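Local coordinates for protein pectinesterase 1 (Solanum lycopersicum, PDB 1XG2) that hydrolyses the methyl esters of cell-wall pectin, releasing methanol and leaving de-esterified galacturonate units in the chain, as the secreted catalytic domain of a longer precursor, at residues A[4-9]-A[36-41]; A[15-20]-A[42-47]; A[118-123]-A[139-144]; A[158-163]-A[295-300]. All coordinates share one frame; numbering follows the deposited sequence.

Interaction 1 (A[4-9]-A[36-41])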
loop_
_atom_site.group_PDB
_atom_site.type_symbol
_atom_site.label_atom_id
_atom_site.label_comp_id
_atom_site.label_asym_id
_atom_site.label_seq_id
_atom_site.Cartn_x
_atom_site.Cartn_y
_atom_site.Cartn_z
ATOM N N ASN A 4 -5.251 -19.118 19.658
ATOM C CA ASN A 4 -5.332 -18.444 20.953
ATOM C C ASN A 4 -6.712 -17.843 21.249
ATOM O O ASN A 4 -7.062 -17.625 22.408
ATOM C CB ASN A 4 -4.278 -17.335 21.055
ATOM C CG ASN A 4 -2.858 -17.864 20.907
ATOM O OD1 ASN A 4 -2.256 -18.361 21.868
ATOM N ND2 ASN A 4 -2.324 -17.772 19.708
ATOM N N ALA A 5 -7.483 -17.551 20.211
ATOM C CA ALA A 5 -8.838 -17.037 20.378
ATOM C C ALA A 5 -9.676 -17.476 19.209
ATOM O O ALA A 5 -9.209 -17.436 18.075
ATOM C CB ALA A 5 -8.830 -15.523 20.461
ATOM N N VAL A 6 -10.919 -17.870 19.472
ATOM C CA VAL A 6 -11.798 -18.384 18.433
ATOM C C VAL A 6 -13.006 -17.464 18.299
ATOM O O VAL A 6 -13.597 -17.060 19.297
ATOM C CB VAL A 6 -12.247 -19.833 18.738
ATOM C CG1 VAL A 6 -13.282 -20.320 17.714
ATOM C CG2 VAL A 6 -11.025 -20.768 18.766
ATOM N N VAL A 7 -13.344 -17.132 17.060
ATOM C CA VAL A 7 -14.534 -16.360 16.744
ATOM C C VAL A 7 -15.528 -17.282 16.057
ATOM O O VAL A 7 -15.180 -17.992 15.121
ATOM C CB VAL A 7 -14.203 -15.189 15.824
ATOM C CG1 VAL A 7 -15.465 -14.451 15.416
ATOM C CG2 VAL A 7 -13.196 -14.252 16.490
ATOM N N ALA A 8 -16.767 -17.271 16.528
ATOM C CA ALA A 8 -17.827 -18.100 15.960
ATOM C C ALA A 8 -19.217 -17.518 16.223
ATOM O O ALA A 8 -19.466 -16.925 17.273
ATOM C CB ALA A 8 -17.744 -19.516 16.518
ATOM N N GLN A 9 -20.113 -17.734 15.265
ATOM C CA GLN A 9 -21.472 -17.200 15.309
ATOM C C GLN A 9 -22.433 -18.098 16.094
ATOM O O GLN A 9 -23.444 -17.622 16.598
ATOM C CB GLN A 9 -22.000 -16.984 13.885
ATOM C CG GLN A 9 -21.047 -16.191 13.011
ATOM C CD GLN A 9 -21.674 -15.705 11.725
ATOM O OE1 GLN A 9 -22.217 -16.505 10.954
ATOM N NE2 GLN A 9 -21.611 -14.398 11.484
ATOM N N TYR A 36 -8.743 -17.506 15.231
ATOM C CA TYR A 36 -9.395 -18.388 14.264
ATOM C C TYR A 36 -10.857 -17.977 14.157
ATOM O O TYR A 36 -11.536 -17.884 15.159
ATOM C CB TYR A 36 -9.246 -19.862 14.697
ATOM C CG TYR A 36 -10.109 -20.880 13.954
ATOM C CD1 TYR A 36 -10.223 -20.863 12.575
ATOM C CD2 TYR A 36 -10.794 -21.882 14.648
ATOM C CE1 TYR A 36 -10.997 -21.807 11.893
ATOM C CE2 TYR A 36 -11.577 -22.834 13.974
ATOM C CZ TYR A 36 -11.677 -22.779 12.595
ATOM O OH TYR A 36 -12.447 -23.705 11.909
ATOM N N VAL A 37 -11.326 -17.720 12.946
ATOM C CA VAL A 37 -12.695 -17.310 12.696
ATOM C C VAL A 37 -13.412 -18.446 11.986
ATOM O O VAL A 37 -13.125 -18.746 10.820
ATOM C CB VAL A 37 -12.749 -16.037 11.812
ATOM C CG1 VAL A 37 -14.168 -15.525 11.712
ATOM C CG2 VAL A 37 -11.813 -14.959 12.350
ATOM N N LYS A 38 -14.336 -19.093 12.691
ATOM C CA LYS A 38 -15.112 -20.196 12.128
ATOM C C LYS A 38 -16.005 -19.746 10.987
ATOM O O LYS A 38 -16.271 -18.550 10.831
ATOM C CB LYS A 38 -15.967 -20.852 13.206
ATOM C CG LYS A 38 -15.187 -21.596 14.271
ATOM C CD LYS A 38 -16.051 -22.745 14.822
ATOM C CE LYS A 38 -15.497 -23.335 16.108
ATOM N NZ LYS A 38 -16.371 -24.440 16.643
ATOM N N ARG A 39 -16.471 -20.710 10.194
ATOM C CA ARG A 39 -17.242 -20.427 8.988
ATOM C C ARG A 39 -18.455 -19.577 9.305
ATOM O O ARG A 39 -19.050 -19.681 10.387
ATOM C CB ARG A 39 -17.662 -21.718 8.261
ATOM C CG ARG A 39 -18.694 -22.576 8.992
ATOM C CD ARG A 39 -18.836 -23.976 8.409
ATOM N NE ARG A 39 -17.573 -24.722 8.498
ATOM C CZ ARG A 39 -17.410 -25.997 8.129
ATOM N NH1 ARG A 39 -18.423 -26.704 7.626
ATOM N NH2 ARG A 39 -16.220 -26.567 8.259
ATOM N N GLY A 40 -18.782 -18.706 8.361
ATOM C CA GLY A 40 -19.844 -17.740 8.537
ATOM C C GLY A 40 -19.499 -16.455 7.817
ATOM O O GLY A 40 -18.362 -16.258 7.370
ATOM N N THR A 41 -20.497 -15.592 7.694
ATOM C CA THR A 41 -20.330 -14.273 7.116
ATOM C C THR A 41 -20.494 -13.256 8.238
ATOM O O THR A 41 -21.503 -13.249 8.936
ATOM C CB THR A 41 -21.341 -14.088 5.993
ATOM O OG1 THR A 41 -20.977 -14.957 4.904
ATOM C CG2 THR A 41 -21.270 -12.684 5.403
HETATM O O HOH W 1 -23.167 -16.595 8.457
HETATM O O HOH W 2 -19.392 -19.946 13.199
#
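Strand 5-7 is an outermost strand of the longest parallel sheet of the right-handed beta-helix, and this contact pairs it with strand 33-37 and the turn that follows. Tyr36 N donates to Ala5 O at 2.9 Å, Val7 N to Tyr36 O at 2.7 Å, and Lys38 N to Val7 O at 2.8 Å, each donor lying nearly along the C=O axis of its acceptor. Val7 and Val37 stand side by side on one face, both with CG1 anti to the backbone N, and their CG1 atoms meet at 4.1 Å; Leu18 and Ala21 of helix 18-24 pack against this face. That helix is the middle of a beta-alpha-beta unit linking the two strands. On the opposite face, Val6 CG1 comes obliquely to Tyr36 CD2 at 4.2 Å. Lys38 runs extended past Ala8 CB, which its CB, CG and CD all approach, crosses Val6 CG1 with CE at 4.1 Å, and delivers NZ to Thr12 OG1. An alanine at Lys38 would remove the chain beyond CB and probably loosen the packing over Val6 and Ala8, with the bond to Thr12 lost. Past the strand pairing, Gln9 takes over: NE2 donates to Thr41 O at 2.8 Å from above the carbonyl plane, while OE1 accepts from a water that in turn accepts from Thr41 N. A second water joins Gln9 N to Arg39 O, filling in where the backbones have diverged.

Interaction 2 (A[15-20]-A[42-47])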
loop_
_atom_site.group_PDB
_atom_site.type_symbol
_atom_site.label_atom_id
_atom_site.label_comp_id
_atom_site.label_asym_id
_atom_site.label_seq_id
_atom_site.Cartn_x
_atom_site.Cartn_y
_atom_site.Cartn_z
ATOM N N TYR A 15 -15.533 -15.585 21.162
ATOM C CA TYR A 15 -16.226 -14.334 20.825
ATOM C C TYR A 15 -17.145 -14.548 19.644
ATOM O O TYR A 15 -16.938 -15.452 18.832
ATOM C CB TYR A 15 -15.230 -13.198 20.500
ATOM C CG TYR A 15 -14.191 -12.949 21.564
ATOM C CD1 TYR A 15 -14.463 -12.118 22.655
ATOM C CD2 TYR A 15 -12.934 -13.549 21.492
ATOM C CE1 TYR A 15 -13.515 -11.889 23.644
ATOM C CE2 TYR A 15 -11.972 -13.325 22.478
ATOM C CZ TYR A 15 -12.269 -12.498 23.553
ATOM O OH TYR A 15 -11.332 -12.283 24.541
ATOM N N GLN A 16 -18.153 -13.694 19.547
ATOM C CA GLN A 16 -19.122 -13.750 18.470
ATOM C C GLN A 16 -18.700 -12.920 17.244
ATOM O O GLN A 16 -19.174 -13.172 16.121
ATOM C CB GLN A 16 -20.464 -13.243 18.987
ATOM C CG GLN A 16 -21.627 -13.472 18.029
ATOM C CD GLN A 16 -22.838 -14.109 18.707
ATOM O OE1 GLN A 16 -23.298 -13.633 19.760
ATOM N NE2 GLN A 16 -23.354 -15.185 18.110
ATOM N N THR A 17 -17.849 -11.922 17.465
ATOM C CA THR A 17 -17.370 -11.056 16.381
ATOM C C THR A 17 -15.849 -10.955 16.353
ATOM O O THR A 17 -15.174 -11.097 17.376
ATOM C CB THR A 17 -17.952 -9.625 16.503
ATOM O OG1 THR A 17 -17.343 -8.946 17.603
ATOM C CG2 THR A 17 -19.436 -9.640 16.813
ATOM N N LEU A 18 -15.324 -10.672 15.166
ATOM C CA LEU A 18 -13.892 -10.520 14.969
ATOM C C LEU A 18 -13.355 -9.299 15.701
ATOM O O LEU A 18 -12.292 -9.364 16.289
ATOM C CB LEU A 18 -13.571 -10.441 13.473
ATOM C CG LEU A 18 -12.096 -10.287 13.093
ATOM C CD1 LEU A 18 -11.228 -11.341 13.775
ATOM C CD2 LEU A 18 -11.947 -10.352 11.577
ATOM N N ALA A 19 -14.104 -8.200 15.695
ATOM C CA ALA A 19 -13.647 -6.973 16.351
ATOM C C ALA A 19 -13.334 -7.198 17.834
ATOM O O ALA A 19 -12.346 -6.678 18.348
ATOM C CB ALA A 19 -14.670 -5.850 16.174
ATOM N N GLU A 20 -14.166 -7.977 18.512
ATOM C CA GLU A 20 -13.970 -8.257 19.934
ATOM C C GLU A 20 -12.675 -9.033 20.184
ATOM O O GLU A 20 -11.936 -8.740 21.121
ATOM C CB GLU A 20 -15.123 -9.089 20.485
ATOM C CG GLU A 20 -16.471 -8.402 20.602
ATOM C CD GLU A 20 -17.569 -9.419 20.897
ATOM O OE1 GLU A 20 -17.724 -9.773 22.086
ATOM O OE2 GLU A 20 -18.244 -9.898 19.949
ATOM N N TYR A 42 -19.479 -12.413 8.412
ATOM C CA TYR A 42 -19.398 -11.483 9.529
ATOM C C TYR A 42 -19.469 -10.089 8.950
ATOM O O TYR A 42 -18.551 -9.640 8.271
ATOM C CB TYR A 42 -18.085 -11.694 10.297
ATOM C CG TYR A 42 -17.935 -13.075 10.890
ATOM C CD1 TYR A 42 -17.611 -14.169 10.096
ATOM C CD2 TYR A 42 -18.126 -13.292 12.257
ATOM C CE1 TYR A 42 -17.483 -15.441 10.641
ATOM C CE2 TYR A 42 -18.003 -14.572 12.815
ATOM C CZ TYR A 42 -17.684 -15.637 11.998
ATOM O OH TYR A 42 -17.556 -16.892 12.539
ATOM N N LYS A 43 -20.583 -9.420 9.223
ATOM C CA LYS A 43 -20.895 -8.108 8.685
ATOM C C LYS A 43 -20.313 -7.089 9.662
ATOM O O LYS A 43 -21.015 -6.603 10.554
ATOM C CB LYS A 43 -22.424 -7.971 8.584
ATOM C CG LYS A 43 -23.017 -7.380 7.321
ATOM C CD LYS A 43 -24.334 -8.148 6.972
ATOM C CE LYS A 43 -25.257 -7.389 6.002
ATOM N NZ LYS A 43 -26.492 -8.194 5.667
ATOM N N GLU A 44 -19.018 -6.806 9.519
ATOM C CA GLU A 44 -18.330 -5.842 10.373
ATOM C C GLU A 44 -17.170 -5.160 9.645
ATOM O O GLU A 44 -16.612 -5.689 8.681
ATOM C CB GLU A 44 -17.836 -6.456 11.715
ATOM C CG GLU A 44 -17.490 -7.928 11.723
ATOM C CD GLU A 44 -17.026 -8.461 13.084
ATOM O OE1 GLU A 44 -16.391 -7.730 13.881
ATOM O OE2 GLU A 44 -17.283 -9.659 13.347
ATOM N N ASN A 45 -16.853 -3.958 10.104
ATOM C CA ASN A 45 -15.669 -3.231 9.681
ATOM C C ASN A 45 -14.647 -3.330 10.793
ATOM O O ASN A 45 -14.853 -2.798 11.887
ATOM C CB ASN A 45 -16.000 -1.774 9.364
ATOM C CG ASN A 45 -16.726 -1.621 8.038
ATOM O OD1 ASN A 45 -17.961 -1.684 7.980
ATOM N ND2 ASN A 45 -15.970 -1.409 6.966
ATOM N N VAL A 46 -13.557 -4.030 10.509
ATOM C CA VAL A 46 -12.545 -4.363 11.489
ATOM C C VAL A 46 -11.253 -3.604 11.232
ATOM O O VAL A 46 -10.842 -3.411 10.090
ATOM C CB VAL A 46 -12.266 -5.872 11.455
ATOM C CG1 VAL A 46 -11.156 -6.247 12.445
ATOM C CG2 VAL A 46 -13.558 -6.635 11.739
ATOM N N GLU A 47 -10.611 -3.188 12.314
ATOM C CA GLU A 47 -9.353 -2.473 12.244
ATOM C C GLU A 47 -8.332 -3.172 13.128
ATOM O O GLU A 47 -8.628 -3.494 14.275
ATOM C CB GLU A 47 -9.558 -1.028 12.687
ATOM C CG GLU A 47 -8.315 -0.169 12.591
ATOM C CD GLU A 47 -8.603 1.336 12.587
ATOM O OE1 GLU A 47 -7.609 2.106 12.592
ATOM O OE2 GLU A 47 -9.802 1.746 12.549
#
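Glu44 leaves its backbone with CB turned toward the start of helix 18-24, and from CG onward the chain is extended (chi2 -179°), so the carboxylate is carried straight to the helix N terminus. Glu44 CD comes to 3.7 Å from Thr17 CB. Of the two oxygens, Glu44 OE2 takes the N-H of Leu18 at 2.9 Å on its syn lone pair and also lies 3.2 Å from Thr17 CB. Glu44 OE1 receives Ala19 N at 3.0 Å from above the carboxylate plane, and rests 3.4 Å from Ala19 CB. One carboxylate thus grips two successive amides of the first helical turn, where the helix dipole would favour its negative charge. Thr17 is the N-cap, and with Glu20 it forms a capping box, Glu20 N bonding weakly to Thr17 OG1 and Thr17 N weakly to Glu20 OE2, with a further bond from Thr17 OG1 to Glu20 OE2. The helix lies over the end of the beta-helix, and its Leu18 points inward onto Ile35, Val37 and Ile67. Replacing Glu44 with an alanine would remove both carboxylate bonds and would probably leave the first turn less firmly held against the turn between strands 40-43 and 46-48. Beside the polar grip, Leu18 crosses Val46 at about a right angle, CD2 to CG2 at 4.1 Å. Tyr42 offers the edge of its ring, CE2 being 3.8 Å from Gln16 O, while its hydroxyl is bonded to Lys38 O.

Interaction 3 (A[118-123]-A[139-144])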
loop_
_atom_site.group_PDB
_atom_site.type_symbol
_atom_site.label_atom_id
_atom_site.label_comp_id
_atom_site.label_asym_id
_atom_site.label_seq_id
_atom_site.Cartn_x
_atom_site.Cartn_y
_atom_site.Cartn_z
ATOM N N ASP A 118 3.742 -3.419 7.983
ATOM C CA ASP A 118 5.013 -3.910 7.499
ATOM C C ASP A 118 5.202 -5.383 7.830
ATOM O O ASP A 118 4.767 -5.852 8.887
ATOM C CB ASP A 118 6.141 -3.089 8.097
ATOM C CG ASP A 118 7.472 -3.385 7.458
ATOM O OD1 ASP A 118 7.554 -3.412 6.219
ATOM O OD2 ASP A 118 8.506 -3.575 8.121
ATOM N N MET A 119 5.879 -6.089 6.925
ATOM C CA MET A 119 6.140 -7.521 7.015
ATOM C C MET A 119 4.852 -8.318 7.241
ATOM O O MET A 119 4.772 -9.191 8.096
ATOM C CB MET A 119 7.109 -7.757 8.174
ATOM C CG MET A 119 8.434 -7.014 7.991
ATOM S SD MET A 119 9.603 -7.369 9.309
ATOM C CE MET A 119 8.965 -6.204 10.524
ATOM N N SER A 120 3.861 -7.970 6.432
ATOM C CA SER A 120 2.568 -8.634 6.458
ATOM C C SER A 120 2.456 -9.683 5.349
ATOM O O SER A 120 3.044 -9.541 4.270
ATOM C CB SER A 120 1.450 -7.594 6.336
ATOM O OG SER A 120 1.678 -6.756 5.212
ATOM N N VAL A 121 1.699 -10.741 5.633
ATOM C CA VAL A 121 1.468 -11.821 4.692
ATOM C C VAL A 121 -0.028 -12.044 4.555
ATOM O O VAL A 121 -0.744 -12.138 5.559
ATOM C CB VAL A 121 2.097 -13.149 5.176
ATOM C CG1 VAL A 121 1.804 -14.283 4.155
ATOM C CG2 VAL A 121 3.574 -12.981 5.374
ATOM N N ILE A 122 -0.489 -12.110 3.312
ATOM C CA ILE A 122 -1.865 -12.454 2.990
ATOM C C ILE A 122 -1.770 -13.781 2.217
ATOM O O ILE A 122 -1.301 -13.818 1.087
ATOM C CB ILE A 122 -2.527 -11.304 2.185
ATOM C CG1 ILE A 122 -2.645 -10.045 3.054
ATOM C CG2 ILE A 122 -3.926 -11.674 1.728
ATOM C CD1 ILE A 122 -1.361 -9.267 3.238
ATOM N N ASN A 123 -2.229 -14.861 2.844
ATOM C CA ASN A 123 -2.046 -16.218 2.366
ATOM C C ASN A 123 -3.390 -16.921 2.192
ATOM O O ASN A 123 -4.154 -17.019 3.133
ATOM C CB ASN A 123 -1.218 -16.976 3.400
ATOM C CG ASN A 123 -0.780 -18.360 2.925
ATOM O OD1 ASN A 123 -0.647 -19.297 3.709
ATOM N ND2 ASN A 123 -0.591 -18.490 1.615
ATOM N N GLN A 139 4.245 0.134 3.370
ATOM C CA GLN A 139 5.061 -0.893 4.018
ATOM C C GLN A 139 5.234 -2.122 3.132
ATOM O O GLN A 139 4.788 -2.139 1.983
ATOM C CB GLN A 139 4.546 -1.276 5.423
ATOM C CG GLN A 139 4.127 -0.124 6.333
ATOM C CD GLN A 139 5.292 0.687 6.910
ATOM O OE1 GLN A 139 6.379 0.711 6.347
ATOM N NE2 GLN A 139 5.041 1.381 8.015
ATOM N N ARG A 140 5.938 -3.128 3.652
ATOM C CA ARG A 140 6.285 -4.318 2.873
ATOM C C ARG A 140 5.250 -5.419 3.086
ATOM O O ARG A 140 4.957 -5.798 4.224
ATOM C CB ARG A 140 7.674 -4.839 3.235
ATOM C CG ARG A 140 8.805 -3.947 2.762
ATOM C CD ARG A 140 10.152 -4.241 3.403
ATOM N NE ARG A 140 10.156 -3.980 4.835
ATOM C CZ ARG A 140 11.253 -3.844 5.602
ATOM N NH1 ARG A 140 12.472 -3.939 5.090
ATOM N NH2 ARG A 140 11.114 -3.593 6.887
ATOM N N GLN A 141 4.748 -5.945 1.974
ATOM C CA GLN A 141 3.637 -6.895 1.964
ATOM C C GLN A 141 3.903 -8.029 0.967
ATOM O O GLN A 141 4.502 -7.822 -0.082
ATOM C CB GLN A 141 2.319 -6.190 1.612
ATOM C CG GLN A 141 2.078 -4.893 2.376
ATOM C CD GLN A 141 0.792 -4.171 2.011
ATOM O OE1 GLN A 141 0.630 -2.987 2.347
ATOM N NE2 GLN A 141 -0.114 -4.856 1.357
ATOM N N PHE A 142 3.436 -9.215 1.324
ATOM C CA PHE A 142 3.532 -10.401 0.494
ATOM C C PHE A 142 2.160 -11.053 0.423
ATOM O O PHE A 142 1.548 -11.357 1.464
ATOM C CB PHE A 142 4.546 -11.366 1.097
ATOM C CG PHE A 142 4.799 -12.602 0.275
ATOM C CD1 PHE A 142 5.304 -12.520 -1.010
ATOM C CD2 PHE A 142 4.553 -13.860 0.814
ATOM C CE1 PHE A 142 5.523 -13.677 -1.749
ATOM C CE2 PHE A 142 4.796 -15.022 0.076
ATOM C CZ PHE A 142 5.264 -14.925 -1.192
ATOM N N TYR A 143 1.704 -11.271 -0.806
ATOM C CA TYR A 143 0.460 -11.952 -1.111
ATOM C C TYR A 143 0.788 -13.258 -1.819
ATOM O O TYR A 143 1.518 -13.268 -2.798
ATOM C CB TYR A 143 -0.434 -11.089 -2.010
ATOM C CG TYR A 143 -0.930 -9.865 -1.289
ATOM C CD1 TYR A 143 -0.080 -8.775 -1.056
ATOM C CD2 TYR A 143 -2.236 -9.780 -0.839
ATOM C CE1 TYR A 143 -0.524 -7.645 -0.387
ATOM C CE2 TYR A 143 -2.688 -8.646 -0.151
ATOM C CZ TYR A 143 -1.817 -7.597 0.086
ATOM O OH TYR A 143 -2.244 -6.479 0.775
ATOM N N ARG A 144 0.235 -14.348 -1.313
ATOM C CA ARG A 144 0.551 -15.681 -1.796
ATOM C C ARG A 144 -0.710 -16.522 -1.896
ATOM O O ARG A 144 -1.535 -16.534 -0.981
ATOM C CB ARG A 144 1.545 -16.332 -0.841
ATOM C CG ARG A 144 1.939 -17.758 -1.169
ATOM C CD ARG A 144 2.826 -17.920 -2.402
ATOM N NE ARG A 144 2.951 -19.338 -2.738
ATOM C CZ ARG A 144 4.009 -19.909 -3.305
ATOM N NH1 ARG A 144 5.079 -19.200 -3.661
ATOM N NH2 ARG A 144 3.990 -21.217 -3.533
#
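Asp118 and Arg140 form a side-on salt bridge, with carboxylate and guanidinium only 15° from coplanar. Arg140 NE reaches Asp118 OD1 at 3.0 Å and Arg140 NH2 reaches Asp118 OD2 at 2.9 Å, both on syn lone pairs; the bend of the arginine at chi3 (-65°) turns that edge to the acid. Asp118 OD1 uses its anti lone pair for Arg140 N, so one oxygen takes two N-H groups, which probably keeps the acid ionised. The outer ends of the pair are held by the inhibitor chain: Tyr104 of the inhibitor bonds to OD2 and Ser100 of the inhibitor to NH2. Next come the parallel strands, closed by Ser120 N to Arg140 O, Phe142 N to Ser120 O, Ile122 N to Phe142 O at 2.9 Å, and Arg144 N to Ile122 O. Beyond them, Ile122 lies alongside Tyr143, its CD1 over one ring face 3.9 Å from the centroid, while Ile122 CB is pressed to 3.4 Å from Tyr143 CD2. On the other face of the sheet, Val121 CG1 meets the edge of Phe142 at CD2, 4.3 Å away. These two strands are successive rungs of the beta-helix. Ile122 and Tyr143 face its interior, where Tyr143 also stacks on Phe163 of strand 160-164; Val121 and Phe142 face outward, under Leu304 of helix 301-304.

Interaction 4 (A[158-163]-A[295-300])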
loop_
_atom_site.group_PDB
_atom_site.type_symbol
_atom_site.label_atom_id
_atom_site.label_comp_id
_atom_site.label_asym_id
_atom_site.label_seq_id
_atom_site.Cartn_x
_atom_site.Cartn_y
_atom_site.Cartn_z
ATOM N N ASN A 158 0.851 2.385 -2.381
ATOM C CA ASN A 158 2.281 2.592 -2.508
ATOM C C ASN A 158 3.072 1.719 -1.546
ATOM O O ASN A 158 4.110 2.132 -1.027
ATOM C CB ASN A 158 2.603 4.067 -2.294
ATOM C CG ASN A 158 4.008 4.439 -2.708
ATOM O OD1 ASN A 158 4.555 3.863 -3.675
ATOM N ND2 ASN A 158 4.623 5.366 -1.987
ATOM N N ALA A 159 2.591 0.492 -1.339
ATOM C CA ALA A 159 3.374 -0.519 -0.614
ATOM C C ALA A 159 4.588 -0.918 -1.431
ATOM O O ALA A 159 4.638 -0.676 -2.628
ATOM C CB ALA A 159 2.525 -1.764 -0.345
ATOM N N ALA A 160 5.577 -1.519 -0.780
ATOM C CA ALA A 160 6.504 -2.383 -1.490
ATOM C C ALA A 160 5.876 -3.767 -1.355
ATOM O O ALA A 160 5.801 -4.317 -0.252
ATOM C CB ALA A 160 7.870 -2.342 -0.872
ATOM N N VAL A 161 5.396 -4.305 -2.468
ATOM C CA VAL A 161 4.512 -5.459 -2.435
ATOM C C VAL A 161 4.778 -6.432 -3.579
ATOM O O VAL A 161 4.916 -6.034 -4.737
ATOM C CB VAL A 161 3.004 -5.021 -2.421
ATOM C CG1 VAL A 161 2.640 -4.241 -3.659
ATOM C CG2 VAL A 161 2.091 -6.227 -2.279
ATOM N N VAL A 162 4.859 -7.712 -3.225
ATOM C CA VAL A 162 4.918 -8.803 -4.191
ATOM C C VAL A 162 3.698 -9.717 -4.084
ATOM O O VAL A 162 3.346 -10.184 -2.993
ATOM C CB VAL A 162 6.192 -9.629 -3.985
ATOM C CG1 VAL A 162 6.243 -10.806 -4.951
ATOM C CG2 VAL A 162 7.409 -8.728 -4.163
ATOM N N PHE A 163 3.062 -9.946 -5.225
ATOM C CA PHE A 163 2.009 -10.942 -5.402
ATOM C C PHE A 163 2.638 -12.141 -6.081
ATOM O O PHE A 163 3.248 -12.017 -7.146
ATOM C CB PHE A 163 0.868 -10.396 -6.263
ATOM C CG PHE A 163 0.147 -9.247 -5.642
ATOM C CD1 PHE A 163 0.647 -7.962 -5.755
ATOM C CD2 PHE A 163 -1.037 -9.446 -4.935
ATOM C CE1 PHE A 163 0.001 -6.902 -5.155
ATOM C CE2 PHE A 163 -1.689 -8.389 -4.339
ATOM C CZ PHE A 163 -1.178 -7.120 -4.456
ATOM N N ALA A 295 13.280 -11.045 -2.619
ATOM C CA ALA A 295 14.562 -10.747 -1.997
ATOM C C ALA A 295 14.891 -9.248 -2.032
ATOM O O ALA A 295 15.324 -8.684 -1.037
ATOM C CB ALA A 295 15.659 -11.545 -2.677
ATOM N N LYS A 296 14.667 -8.598 -3.166
ATOM C CA LYS A 296 15.126 -7.222 -3.333
ATOM C C LYS A 296 14.069 -6.172 -2.991
ATOM O O LYS A 296 14.400 -5.129 -2.439
ATOM C CB LYS A 296 15.622 -6.994 -4.762
ATOM C CG LYS A 296 16.769 -7.900 -5.176
ATOM C CD LYS A 296 18.021 -7.667 -4.345
ATOM C CE LYS A 296 19.093 -8.716 -4.668
ATOM N NZ LYS A 296 20.273 -8.595 -3.764
ATOM N N LEU A 297 12.811 -6.417 -3.342
ATOM C CA LEU A 297 11.779 -5.388 -3.188
ATOM C C LEU A 297 11.228 -5.317 -1.764
ATOM O O LEU A 297 10.955 -4.235 -1.259
ATOM C CB LEU A 297 10.644 -5.595 -4.191
ATOM C CG LEU A 297 9.523 -4.541 -4.179
ATOM C CD1 LEU A 297 10.038 -3.169 -4.590
ATOM C CD2 LEU A 297 8.402 -4.972 -5.098
ATOM N N ILE A 298 11.081 -6.472 -1.118
ATOM C CA ILE A 298 10.545 -6.548 0.236
ATOM C C ILE A 298 11.485 -7.218 1.254
ATOM O O ILE A 298 11.066 -7.532 2.356
ATOM C CB ILE A 298 9.149 -7.245 0.221
ATOM C CG1 ILE A 298 9.217 -8.696 -0.281
ATOM C CG2 ILE A 298 8.171 -6.427 -0.641
ATOM C CD1 ILE A 298 7.887 -9.450 -0.146
ATOM N N GLN A 299 12.752 -7.407 0.907
ATOM C CA GLN A 299 13.706 -8.028 1.838
ATOM C C GLN A 299 13.113 -9.256 2.515
ATOM O O GLN A 299 13.275 -9.463 3.716
ATOM C CB GLN A 299 14.154 -7.010 2.886
ATOM C CG GLN A 299 14.985 -5.882 2.286
ATOM C CD GLN A 299 14.139 -4.849 1.602
ATOM O OE1 GLN A 299 13.190 -4.359 2.190
ATOM N NE2 GLN A 299 14.470 -4.518 0.358
ATOM N N GLY A 300 12.434 -10.083 1.730
ATOM C CA GLY A 300 11.457 -11.012 2.268
ATOM C C GLY A 300 11.959 -12.086 3.215
ATOM O O GLY A 300 11.299 -12.391 4.197
#
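Ile298 has CG1 in the crowded position between its backbone N and carbonyl carbon (chi1 62°), which leaves CG2 anti to the carbonyl carbon and aimed at strand 160-164. Leu297, one residue earlier, has CG anti to its backbone N (chi1 -177°), sending CD2 toward the same strand. Val162 also has CG1 anti to the backbone N (chi1 178°), and it is the other branch, CG2, that meets both residues. Val162 CG2 touches Leu297 CD2 at 4.0 Å and Ile298 CD1 at 4.1 Å, crossing each side chain obliquely, so that one methyl fits against the tips of two neighbours. Ala160, two residues back on the same side of the strand, meets the helix end with its single methyl: CB lies 3.6 Å from Leu297 O and 4.1 Å from Ile298 CG2. The tightest approach is that of Ile298 CG2 to Ala160 O, at 3.2 Å, a methyl pressed against a backbone carbonyl. Leu297 CD2 likewise sits 3.7 Å from Val161 O, while the side chain of Val161 points away, into the beta-helix interior. The contact is apolar, and all five touching residues are buried. Nearby, Ile298 O accepts from Trp303 NE1, and Phe142 of strand 140-144 packs on the Ile298 side chain, while Ile103 of the inhibitor chain reaches Ala160. Helix 294-297 ends here, Ile298 being the first residue to leave helical angles. This is how the C-terminal region of the pectinesterase fold packs: short helices laid across the outer face of a parallel sheet of the right-handed beta-helix.

In the fold
From the N terminus, strand 5-7 starts the longest parallel sheet, and interaction 1 closes the loop through helix 18-24 by pairing it with residues 36-41. Interaction 2 crosses it: its first segment lies between the two of interaction 1 and its second, 42-47, follows 36-41, so the segments alternate. The pair touch directly, the backbone of Tyr15 bonding to those of Val6 and Ala8, and together they bind the helix to the first coil. Further along, interaction 3 closes a single turn of the beta-helix between 118-123 and 139-144. Interaction 4 follows in series but spans far more chain, bringing the C-terminal helices back to strand 160-164, the neighbour of 140-144. Centres of interactions 3 and 4 are about 8 Å apart.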